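Local coordinates for protein orotate phosphoribosyltransferase (Aeropyrum pernix, PDB 2YZK) that probably catalyses the magnesium-dependent transfer of a ribosyl phosphate group from 5-phosphoribose 1-diphosphate to orotate, giving orotidine monophosphate in pyrimidine biosynthesis, at residues L2-R14 against S26-S40. Residues are numbered along the deposited sequence; the frame is centred on the assembly and turned at random.
Sequences LAKVLKKRGAVLR and SVYIDMRRLLGDESS
The carbonyl oxygen R33 O is gripped by two nitrogens of one side chain: R9 NE at 2.8 Å and R9 NH2 at 3.0 Å, the oxygen lying in the guanidinium plane. The R9 chain, bent at chi2 (-67°) and chi3 (-59°), curls back to present this side, while D37 CB and the carbonyl carbon of G36 cover one guanidinium face. R33 answers in kind, its NE donating to R9 O at 2.8 Å, so two arginines exchange backbone acceptors where helix 2-9 ends in a Schellman motif at G10. R9 NH2 also donates to the backbone oxygen of D103 of the second subunit, and R33 NH2 forms a salt bridge with that residue's carboxylate. With an alanine at R9, R33 O would lose both side-chain donors, and the turn 34-37 is likely to be less firmly held against the helix end. Deeper in, the L6 side chain, its CD2 3.4 Å from M31 SE, lies across that of L34, whose CD2 also touches A11 CB at 4.0 Å. Beyond A11 the chains pair as antiparallel strands, with V12 CG1 against V27 CG2 at 3.6 Å. Helix, strand and 3-10 turn are consistent with the hood of a type I phosphoribosyltransferase, the I29 side chain about 4 Å from that of R145, a predicted orotate-binding residue.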
loop_
_atom_site.group_PDB
_atom_site.type_symbol
_atom_site.label_atom_id
_atom_site.label_comp_id
_atom_site.label_asym_id
_atom_site.label_seq_id
_atom_site.Cartn_x
_atom_site.Cartn_y
_atom_site.Cartn_z
ATOM N N LEU A 2 -18.484 -2.159 -11.620
ATOM C CA LEU A 2 -17.218 -2.869 -11.483
ATOM C C LEU A 2 -17.137 -4.098 -12.379
ATOM O O LEU A 2 -16.125 -4.321 -13.039
ATOM C CB LEU A 2 -17.007 -3.306 -10.034
ATOM C CG LEU A 2 -16.323 -2.325 -9.085
ATOM C CD1 LEU A 2 -16.306 -2.909 -7.682
ATOM C CD2 LEU A 2 -14.909 -2.052 -9.570
ATOM N N ALA A 3 -18.206 -4.891 -12.389
ATOM C CA ALA A 3 -18.276 -6.121 -13.177
ATOM C C ALA A 3 -17.531 -6.058 -14.510
ATOM O O ALA A 3 -16.693 -6.911 -14.797
ATOM C CB ALA A 3 -19.734 -6.502 -13.414
ATOM N N LYS A 4 -17.839 -5.051 -15.320
ATOM C CA LYS A 4 -17.194 -4.902 -16.618
ATOM C C LYS A 4 -15.683 -4.726 -16.485
ATOM O O LYS A 4 -14.910 -5.433 -17.134
ATOM C CB LYS A 4 -17.789 -3.708 -17.368
ATOM C CG LYS A 4 -19.275 -3.842 -17.671
ATOM C CD LYS A 4 -19.786 -2.655 -18.473
ATOM C CE LYS A 4 -21.281 -2.768 -18.738
ATOM N NZ LYS A 4 -21.618 -4.008 -19.494
ATOM N N VAL A 5 -15.272 -3.786 -15.639
ATOM C CA VAL A 5 -13.856 -3.507 -15.414
ATOM C C VAL A 5 -13.138 -4.721 -14.831
ATOM O O VAL A 5 -11.997 -5.013 -15.191
ATOM C CB VAL A 5 -13.672 -2.321 -14.447
ATOM C CG1 VAL A 5 -12.201 -2.019 -14.273
ATOM C CG2 VAL A 5 -14.409 -1.100 -14.974
ATOM N N LEU A 6 -13.814 -5.423 -13.927
ATOM C CA LEU A 6 -13.241 -6.600 -13.295
ATOM C C LEU A 6 -12.944 -7.682 -14.323
ATOM O O LEU A 6 -11.873 -8.287 -14.308
ATOM C CB LEU A 6 -14.196 -7.142 -12.227
ATOM C CG LEU A 6 -14.402 -6.243 -11.004
ATOM C CD1 LEU A 6 -15.460 -6.841 -10.087
ATOM C CD2 LEU A 6 -13.082 -6.089 -10.263
ATOM N N LYS A 7 -13.895 -7.917 -15.222
ATOM C CA LYS A 7 -13.728 -8.931 -16.255
ATOM C C LYS A 7 -12.569 -8.552 -17.173
ATOM O O LYS A 7 -11.733 -9.394 -17.513
ATOM C CB LYS A 7 -15.017 -9.071 -17.074
ATOM C CG LYS A 7 -14.988 -10.212 -18.083
ATOM C CD LYS A 7 -16.247 -10.247 -18.947
ATOM C CE LYS A 7 -16.367 -9.006 -19.823
ATOM N NZ LYS A 7 -17.512 -9.098 -20.772
ATOM N N LYS A 8 -12.519 -7.279 -17.556
ATOM C CA LYS A 8 -11.473 -6.763 -18.439
ATOM C C LYS A 8 -10.064 -7.000 -17.895
ATOM O O LYS A 8 -9.156 -7.386 -18.634
ATOM C CB LYS A 8 -11.656 -5.259 -18.651
ATOM C CG LYS A 8 -13.038 -4.830 -19.127
ATOM C CD LYS A 8 -13.312 -5.237 -20.568
ATOM C CE LYS A 8 -14.674 -4.732 -21.021
ATOM N NZ LYS A 8 -14.967 -5.095 -22.435
ATOM N N ARG A 9 -9.888 -6.748 -16.603
ATOM C CA ARG A 9 -8.587 -6.906 -15.958
ATOM C C ARG A 9 -8.314 -8.304 -15.410
ATOM O O ARG A 9 -7.258 -8.547 -14.831
ATOM C CB ARG A 9 -8.448 -5.888 -14.821
ATOM C CG ARG A 9 -8.425 -4.433 -15.276
ATOM C CD ARG A 9 -7.166 -4.148 -16.082
ATOM N NE ARG A 9 -5.973 -4.409 -15.283
ATOM C CZ ARG A 9 -4.739 -4.491 -15.772
ATOM N NH1 ARG A 9 -4.514 -4.327 -17.071
ATOM N NH2 ARG A 9 -3.726 -4.752 -14.957
ATOM N N GLY A 10 -9.255 -9.223 -15.588
ATOM C CA GLY A 10 -9.052 -10.565 -15.073
ATOM C C GLY A 10 -9.162 -10.611 -13.559
ATOM O O GLY A 10 -8.653 -11.533 -12.916
ATOM N N ALA A 11 -9.823 -9.611 -12.984
ATOM C CA ALA A 11 -10.005 -9.543 -11.537
ATOM C C ALA A 11 -11.037 -10.583 -11.105
ATOM O O ALA A 11 -11.232 -10.839 -9.917
ATOM C CB ALA A 11 -10.447 -8.139 -11.126
ATOM N N VAL A 12 -11.704 -11.165 -12.093
ATOM C CA VAL A 12 -12.684 -12.217 -11.868
ATOM C C VAL A 12 -12.279 -13.285 -12.873
ATOM O O VAL A 12 -12.479 -13.123 -14.076
ATOM C CB VAL A 12 -14.123 -11.734 -12.151
ATOM C CG1 VAL A 12 -15.099 -12.882 -11.987
ATOM C CG2 VAL A 12 -14.484 -10.608 -11.193
ATOM N N LEU A 13 -11.688 -14.365 -12.373
ATOM C CA LEU A 13 -11.205 -15.444 -13.223
ATOM C C LEU A 13 -11.958 -16.758 -13.072
ATOM O O LEU A 13 -12.200 -17.232 -11.963
ATOM C CB LEU A 13 -9.721 -15.691 -12.943
ATOM C CG LEU A 13 -9.025 -16.813 -13.716
ATOM C CD1 LEU A 13 -8.885 -16.412 -15.176
ATOM C CD2 LEU A 13 -7.655 -17.079 -13.107
ATOM N N ARG A 14 -12.311 -17.344 -14.212
ATOM C CA ARG A 14 -13.013 -18.617 -14.252
ATOM C C ARG A 14 -11.989 -19.737 -14.078
ATOM O O ARG A 14 -10.904 -19.684 -14.656
ATOM C CB ARG A 14 -13.712 -18.786 -15.600
ATOM C CG ARG A 14 -14.592 -20.019 -15.689
ATOM C CD ARG A 14 -15.983 -19.713 -15.189
ATOM N NE ARG A 14 -16.801 -20.912 -15.063
ATOM C CZ ARG A 14 -18.122 -20.896 -14.944
ATOM N NH1 ARG A 14 -18.775 -19.739 -14.941
ATOM N NH2 ARG A 14 -18.790 -22.034 -14.824
ATOM N N SER A 26 -15.686 -21.871 -8.686
ATOM C CA SER A 26 -15.423 -21.797 -10.116
ATOM C C SER A 26 -14.849 -20.419 -10.442
ATOM O O SER A 26 -14.512 -20.133 -11.593
ATOM C CB SER A 26 -16.713 -22.010 -10.916
ATOM O OG SER A 26 -17.640 -20.957 -10.691
ATOM N N VAL A 27 -14.740 -19.568 -9.426
ATOM C CA VAL A 27 -14.214 -18.222 -9.629
ATOM C C VAL A 27 -13.127 -17.827 -8.633
ATOM O O VAL A 27 -13.177 -18.195 -7.459
ATOM C CB VAL A 27 -15.348 -17.164 -9.549
ATOM C CG1 VAL A 27 -15.986 -17.187 -8.168
ATOM C CG2 VAL A 27 -14.797 -15.774 -9.863
ATOM N N TYR A 28 -12.141 -17.084 -9.126
ATOM C CA TYR A 28 -11.061 -16.579 -8.293
ATOM C C TYR A 28 -11.141 -15.065 -8.415
ATOM O O TYR A 28 -11.174 -14.523 -9.523
ATOM C CB TYR A 28 -9.691 -17.048 -8.780
ATOM C CG TYR A 28 -8.589 -16.687 -7.808
ATOM C CD1 TYR A 28 -8.335 -17.485 -6.696
ATOM C CD2 TYR A 28 -7.842 -15.517 -7.966
ATOM C CE1 TYR A 28 -7.366 -17.135 -5.758
ATOM C CE2 TYR A 28 -6.867 -15.154 -7.031
ATOM C CZ TYR A 28 -6.637 -15.971 -5.929
ATOM O OH TYR A 28 -5.688 -15.628 -4.991
ATOM N N ILE A 29 -11.178 -14.388 -7.277
ATOM C CA ILE A 29 -11.278 -12.937 -7.258
ATOM C C ILE A 29 -9.943 -12.308 -6.888
ATOM O O ILE A 29 -9.282 -12.750 -5.950
ATOM C CB ILE A 29 -12.350 -12.472 -6.242
ATOM C CG1 ILE A 29 -13.736 -12.944 -6.685
ATOM C CG2 ILE A 29 -12.312 -10.972 -6.093
ATOM C CD1 ILE A 29 -14.451 -12.012 -7.657
ATOM N N ASP A 30 -9.538 -11.286 -7.634
ATOM C CA ASP A 30 -8.282 -10.605 -7.346
ATOM C C ASP A 30 -8.382 -9.132 -7.723
ATOM O O ASP A 30 -8.105 -8.742 -8.857
ATOM C CB ASP A 30 -7.119 -11.251 -8.099
ATOM C CG ASP A 30 -5.772 -10.736 -7.627
ATOM O OD1 ASP A 30 -5.763 -9.835 -6.759
ATOM O OD2 ASP A 30 -4.730 -11.225 -8.118
HETATM N N MSE A 31 -8.778 -8.322 -6.749
HETATM C CA MSE A 31 -8.946 -6.891 -6.947
HETATM C C MSE A 31 -7.620 -6.186 -7.232
HETATM O O MSE A 31 -7.596 -5.068 -7.747
HETATM C CB MSE A 31 -9.601 -6.288 -5.703
HETATM C CG MSE A 31 -10.848 -5.461 -5.964
HETATM SE SE MSE A 31 -12.129 -6.238 -6.996
HETATM C CE MSE A 31 -12.073 -7.975 -6.513
ATOM N N ARG A 32 -6.515 -6.843 -6.895
ATOM C CA ARG A 32 -5.201 -6.252 -7.122
ATOM C C ARG A 32 -4.958 -6.000 -8.607
ATOM O O ARG A 32 -4.222 -5.086 -8.976
ATOM C CB ARG A 32 -4.107 -7.168 -6.563
ATOM C CG ARG A 32 -4.144 -7.325 -5.044
ATOM C CD ARG A 32 -3.155 -8.385 -4.575
ATOM N NE ARG A 32 -3.406 -9.674 -5.213
ATOM C CZ ARG A 32 -2.702 -10.778 -4.982
ATOM N NH1 ARG A 32 -1.694 -10.763 -4.119
ATOM N NH2 ARG A 32 -3.001 -11.899 -5.626
ATOM N N ARG A 33 -5.583 -6.801 -9.461
ATOM C CA ARG A 33 -5.392 -6.639 -10.896
ATOM C C ARG A 33 -5.932 -5.323 -11.448
ATOM O O ARG A 33 -5.591 -4.927 -12.557
ATOM C CB ARG A 33 -5.993 -7.829 -11.640
ATOM C CG ARG A 33 -5.290 -9.139 -11.313
ATOM C CD ARG A 33 -5.897 -10.292 -12.078
ATOM N NE ARG A 33 -5.552 -10.278 -13.497
ATOM C CZ ARG A 33 -4.399 -10.720 -13.991
ATOM N NH1 ARG A 33 -3.466 -11.210 -13.183
ATOM N NH2 ARG A 33 -4.180 -10.689 -15.300
ATOM N N LEU A 34 -6.759 -4.630 -10.677
ATOM C CA LEU A 34 -7.284 -3.351 -11.138
ATOM C C LEU A 34 -6.211 -2.266 -11.041
ATOM O O LEU A 34 -6.278 -1.247 -11.730
ATOM C CB LEU A 34 -8.483 -2.928 -10.294
ATOM C CG LEU A 34 -9.677 -3.877 -10.260
ATOM C CD1 LEU A 34 -10.789 -3.218 -9.464
ATOM C CD2 LEU A 34 -10.154 -4.179 -11.675
ATOM N N LEU A 35 -5.224 -2.490 -10.180
ATOM C CA LEU A 35 -4.165 -1.503 -9.966
ATOM C C LEU A 35 -3.244 -1.282 -11.156
ATOM O O LEU A 35 -2.686 -0.197 -11.322
ATOM C CB LEU A 35 -3.329 -1.902 -8.744
ATOM C CG LEU A 35 -4.111 -1.970 -7.430
ATOM C CD1 LEU A 35 -3.255 -2.613 -6.351
ATOM C CD2 LEU A 35 -4.535 -0.563 -7.020
ATOM N N GLY A 36 -3.097 -2.303 -11.993
ATOM C CA GLY A 36 -2.216 -2.186 -13.142
ATOM C C GLY A 36 -2.783 -1.451 -14.346
ATOM O O GLY A 36 -2.231 -1.546 -15.438
ATOM N N ASP A 37 -3.879 -0.722 -14.156
ATOM C CA ASP A 37 -4.495 0.036 -15.248
ATOM C C ASP A 37 -5.168 1.273 -14.657
ATOM O O ASP A 37 -6.146 1.156 -13.923
ATOM C CB ASP A 37 -5.528 -0.835 -15.970
ATOM C CG ASP A 37 -6.085 -0.174 -17.215
ATOM O OD1 ASP A 37 -5.297 0.119 -18.146
ATOM O OD2 ASP A 37 -7.311 0.057 -17.264
ATOM N N GLU A 38 -4.648 2.457 -14.976
ATOM C CA GLU A 38 -5.206 3.693 -14.435
ATOM C C GLU A 38 -6.704 3.802 -14.696
ATOM O O GLU A 38 -7.457 4.232 -13.830
ATOM C CB GLU A 38 -4.473 4.910 -15.023
ATOM C CG GLU A 38 -4.884 6.273 -14.444
ATOM C CD GLU A 38 -6.207 6.795 -14.992
ATOM O OE1 GLU A 38 -6.536 6.489 -16.157
ATOM O OE2 GLU A 38 -6.911 7.531 -14.266
ATOM N N SER A 39 -7.139 3.395 -15.881
ATOM C CA SER A 39 -8.554 3.470 -16.209
ATOM C C SER A 39 -9.371 2.668 -15.205
ATOM O O SER A 39 -10.403 3.130 -14.714
ATOM C CB SER A 39 -8.802 2.930 -17.620
ATOM O OG SER A 39 -10.188 2.865 -17.896
ATOM N N SER A 40 -8.886 1.474 -14.891
ATOM C CA SER A 40 -9.574 0.588 -13.968
ATOM C C SER A 40 -9.536 1.040 -12.517
ATOM O O SER A 40 -10.576 1.074 -11.854
ATOM C CB SER A 40 -8.999 -0.826 -14.093
ATOM O OG SER A 40 -9.157 -1.298 -15.423
#